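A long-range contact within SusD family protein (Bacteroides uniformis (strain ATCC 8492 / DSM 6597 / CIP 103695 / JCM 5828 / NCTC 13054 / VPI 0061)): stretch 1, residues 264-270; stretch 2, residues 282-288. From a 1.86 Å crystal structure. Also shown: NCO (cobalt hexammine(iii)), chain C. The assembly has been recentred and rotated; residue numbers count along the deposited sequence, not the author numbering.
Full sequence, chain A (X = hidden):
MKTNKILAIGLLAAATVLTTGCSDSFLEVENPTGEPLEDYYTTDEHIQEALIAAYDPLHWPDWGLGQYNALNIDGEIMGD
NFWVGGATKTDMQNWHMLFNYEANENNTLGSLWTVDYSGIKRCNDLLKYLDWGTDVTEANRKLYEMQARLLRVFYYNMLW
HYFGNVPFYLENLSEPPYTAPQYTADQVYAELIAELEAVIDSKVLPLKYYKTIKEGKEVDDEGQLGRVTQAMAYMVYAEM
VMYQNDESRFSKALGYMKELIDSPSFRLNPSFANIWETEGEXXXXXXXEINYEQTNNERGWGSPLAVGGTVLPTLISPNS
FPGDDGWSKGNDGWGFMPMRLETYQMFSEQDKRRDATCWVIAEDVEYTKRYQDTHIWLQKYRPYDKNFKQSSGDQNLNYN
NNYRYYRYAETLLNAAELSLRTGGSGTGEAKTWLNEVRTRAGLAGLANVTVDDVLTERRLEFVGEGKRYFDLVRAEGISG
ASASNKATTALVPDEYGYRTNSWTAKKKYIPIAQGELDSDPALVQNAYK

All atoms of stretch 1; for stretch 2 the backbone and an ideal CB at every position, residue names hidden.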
# COMPACT_ATOMS: atom_id res chain seq x y z
N PRO A 264 -13.61 -9.53 18.71
CA PRO A 264 -14.47 -8.43 19.16
C PRO A 264 -13.87 -7.03 18.94
O PRO A 264 -14.61 -6.07 19.14
CB PRO A 264 -14.66 -8.75 20.66
CG PRO A 264 -13.38 -9.43 21.06
CD PRO A 264 -12.96 -10.23 19.84
N SER A 265 -12.61 -6.92 18.49
CA SER A 265 -11.82 -5.66 18.53
C SER A 265 -11.84 -4.89 17.20
O SER A 265 -11.40 -3.72 17.20
CB SER A 265 -10.41 -5.92 18.97
OG SER A 265 -10.40 -6.70 20.16
N PHE A 266 -12.40 -5.45 16.13
CA PHE A 266 -12.36 -4.81 14.78
C PHE A 266 -13.79 -4.65 14.26
O PHE A 266 -14.62 -5.54 14.48
CB PHE A 266 -11.50 -5.64 13.82
CG PHE A 266 -10.04 -5.59 14.16
CD1 PHE A 266 -9.33 -4.41 14.03
CD2 PHE A 266 -9.39 -6.69 14.69
CE1 PHE A 266 -7.99 -4.34 14.38
CE2 PHE A 266 -8.06 -6.63 15.04
CZ PHE A 266 -7.36 -5.45 14.89
N ARG A 267 -14.06 -3.55 13.59
CA ARG A 267 -15.35 -3.40 12.86
C ARG A 267 -15.16 -2.38 11.74
O ARG A 267 -14.22 -1.59 11.84
CB ARG A 267 -16.49 -2.99 13.81
CG ARG A 267 -16.27 -1.69 14.56
CD ARG A 267 -17.40 -0.68 14.47
NE ARG A 267 -18.72 -1.19 14.80
CZ ARG A 267 -19.75 -1.29 13.96
NH1 ARG A 267 -19.67 -0.94 12.68
NH2 ARG A 267 -20.89 -1.77 14.42
N LEU A 268 -16.09 -2.36 10.79
CA LEU A 268 -16.16 -1.27 9.79
C LEU A 268 -16.56 0.02 10.49
O LEU A 268 -17.51 0.02 11.30
CB LEU A 268 -17.14 -1.67 8.69
CG LEU A 268 -16.73 -2.85 7.82
CD1 LEU A 268 -17.76 -3.08 6.73
CD2 LEU A 268 -15.36 -2.60 7.18
N ASN A 269 -15.87 1.12 10.19
CA ASN A 269 -16.38 2.45 10.60
C ASN A 269 -17.78 2.64 10.02
O ASN A 269 -17.98 2.46 8.82
CB ASN A 269 -15.45 3.57 10.14
CG ASN A 269 -15.67 4.86 10.88
OD1 ASN A 269 -16.82 5.26 11.06
ND2 ASN A 269 -14.59 5.50 11.32
N PRO A 270 -18.80 2.97 10.85
CA PRO A 270 -20.15 3.18 10.34
C PRO A 270 -20.19 4.20 9.21
O PRO A 270 -21.04 4.07 8.38
CB PRO A 270 -20.96 3.66 11.56
CG PRO A 270 -20.17 3.19 12.76
CD PRO A 270 -18.72 3.04 12.32
N UNK A 282 -6.83 5.52 13.59
CA UNK A 282 -6.86 4.43 14.60
C UNK A 282 -8.30 4.20 15.11
O UNK A 282 -8.47 3.82 16.27
CB UNK A 282 -5.94 4.76 15.77
N UNK A 283 -9.32 4.35 14.25
CA UNK A 283 -10.68 3.83 14.54
C UNK A 283 -10.60 2.30 14.52
O UNK A 283 -9.49 1.74 14.20
CB UNK A 283 -11.71 4.34 13.53
N UNK A 284 -11.69 1.63 14.87
CA UNK A 284 -11.66 0.16 15.08
C UNK A 284 -11.63 -0.58 13.74
O UNK A 284 -11.48 -1.81 13.76
CB UNK A 284 -12.87 -0.29 15.89
N UNK A 285 -11.72 0.13 12.62
CA UNK A 285 -11.46 -0.44 11.27
C UNK A 285 -9.95 -0.57 11.01
O UNK A 285 -9.53 -1.37 10.15
CB UNK A 285 -12.10 0.43 10.19
N UNK A 286 -9.14 0.20 11.71
CA UNK A 286 -7.72 0.39 11.38
C UNK A 286 -6.91 -0.80 11.88
O UNK A 286 -6.92 -1.07 13.07
CB UNK A 286 -7.19 1.69 11.99
N UNK A 287 -6.25 -1.55 10.99
CA UNK A 287 -5.37 -2.67 11.43
C UNK A 287 -3.94 -2.12 11.48
O UNK A 287 -3.20 -2.45 12.44
CB UNK A 287 -5.46 -3.87 10.49
N UNK A 288 -3.57 -1.30 10.49
CA UNK A 288 -2.23 -0.67 10.53
C UNK A 288 -2.22 0.63 9.72
O UNK A 288 -2.74 0.68 8.57
CB UNK A 288 -1.17 -1.63 9.99
CO NCO C . -17.16 -8.39 14.51
N1 NCO C . -16.52 -7.44 16.16
N2 NCO C . -17.70 -9.50 12.94
N3 NCO C . -19.14 -8.27 15.09
N4 NCO C . -16.97 -10.10 15.47
N5 NCO C . -15.22 -8.54 13.88
N6 NCO C . -17.38 -6.69 13.54

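Position 282 has phi/psi of 57/35, a left-handed conformation that glycine and asparagine adopt most readily, and no atom of stretch 1 lies within 5.5 Å of its ideal CB. Stretch 1 therefore sets no preference here. The residue is Trp282, which makes no contact across the pair.

At position 283 CA-to-CB points toward stretch 1, and the ideal CB lies 3.8 Å from Asn269 ND2. An amide donor so close favours a short side chain with an acceptor, such as serine, threonine, cysteine or aspartate. The residue is Cys283, with chi1 at 67° (p); Asn269 ND2 donates a hydrogen bond to Cys283 SG at 3.6 Å (N-H...S angle 152°), a long distance natural for the large sulfur atom.

Position 284 is the second residue of a type I turn from 283 to 286, closed by the 2.9 Å hydrogen bond from the N of 286 to Cys283 O. Its CB points sideways, 3.9 Å from Arg267 CG and 4.0 Å from Ser265 O. Much of the contact is backbone and independent of side chain: Arg267 N donates to the O of 284 at 3.1 Å (159°), and Phe266 CA approaches that same O at 3.3 Å in a CA-H...O contact. Aspartate, serine, proline or glutamate would suit the turn. The residue is Asp284; its CB packs 4.0 Å from Arg267 CG, and its carboxylate is hydrogen-bonded elsewhere in the structure through OD1.

Position 285 is the third turn residue (-78/-23). Its ideal CB, sideways, sits 3.4 Å from Arg267 O and 3.8 Å from Asn269 N. That backbone donor calls for an acceptor, so aspartate, asparagine, glutamate or glutamine are plausible, and an extended chain of the longer pair can reach the donor. The residue is Glu285: with chi1 and chi2 both t and chi3 at -10°, OE1 accepts from Asn269 N at 2.8 Å (155°), while OE2 lies 3.7 Å from Leu268 CD2.

At position 286 CB points away and meets nothing of stretch 1 within 5.5 Å, so many residues would serve. It is Ser286, whose O lies 3.7 Å from Phe266 CE1, at the ring edge.

Position 287 is where the chain turns a corner. Its sideways CB is 4.7 Å from Phe266 CE1, an aromatic neighbour that suits leucine, isoleucine, valine or methionine. Ile287 brings CG1 to 3.8 Å from Phe266 CE1, an apolar contact.

Position 288 is out of reach and unconstrained by stretch 1; it is Trp288.

Stretch 2 282-288: WCDESIW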
# COMPACT_ATOMS: atom_id res chain seq x y z
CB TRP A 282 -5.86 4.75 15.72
CG TRP A 282 -4.46 4.74 15.21
CD1 TRP A 282 -3.60 5.79 15.09
CD2 TRP A 282 -3.76 3.60 14.69
NE1 TRP A 282 -2.42 5.38 14.53
CE2 TRP A 282 -2.49 4.03 14.29
CE3 TRP A 282 -4.09 2.24 14.58
CZ2 TRP A 282 -1.54 3.16 13.77
CZ3 TRP A 282 -3.15 1.37 14.06
CH2 TRP A 282 -1.89 1.83 13.67
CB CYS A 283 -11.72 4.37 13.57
SG CYS A 283 -11.52 3.79 11.87
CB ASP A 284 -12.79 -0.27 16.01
CG ASP A 284 -12.52 0.21 17.44
OD1 ASP A 284 -11.34 0.08 17.91
OD2 ASP A 284 -13.46 0.76 18.05
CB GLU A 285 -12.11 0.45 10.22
CG GLU A 285 -11.97 -0.16 8.85
CD GLU A 285 -12.97 0.31 7.81
OE1 GLU A 285 -13.95 1.00 8.18
OE2 GLU A 285 -12.76 -0.03 6.65
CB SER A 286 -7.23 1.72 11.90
OG SER A 286 -5.94 1.99 11.35
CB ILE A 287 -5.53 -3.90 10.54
CG1 ILE A 287 -6.89 -4.58 10.78
CG2 ILE A 287 -4.38 -4.86 10.73
CD1 ILE A 287 -7.22 -5.68 9.83
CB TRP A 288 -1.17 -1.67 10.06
CG TRP A 288 0.22 -1.27 10.42
CD1 TRP A 288 0.73 -1.07 11.68
CD2 TRP A 288 1.29 -1.00 9.51
NE1 TRP A 288 2.04 -0.71 11.60
CE2 TRP A 288 2.42 -0.66 10.28
CE3 TRP A 288 1.42 -1.06 8.11
CZ2 TRP A 288 3.65 -0.37 9.70
CZ3 TRP A 288 2.63 -0.73 7.54
CH2 TRP A 288 3.74 -0.41 8.34
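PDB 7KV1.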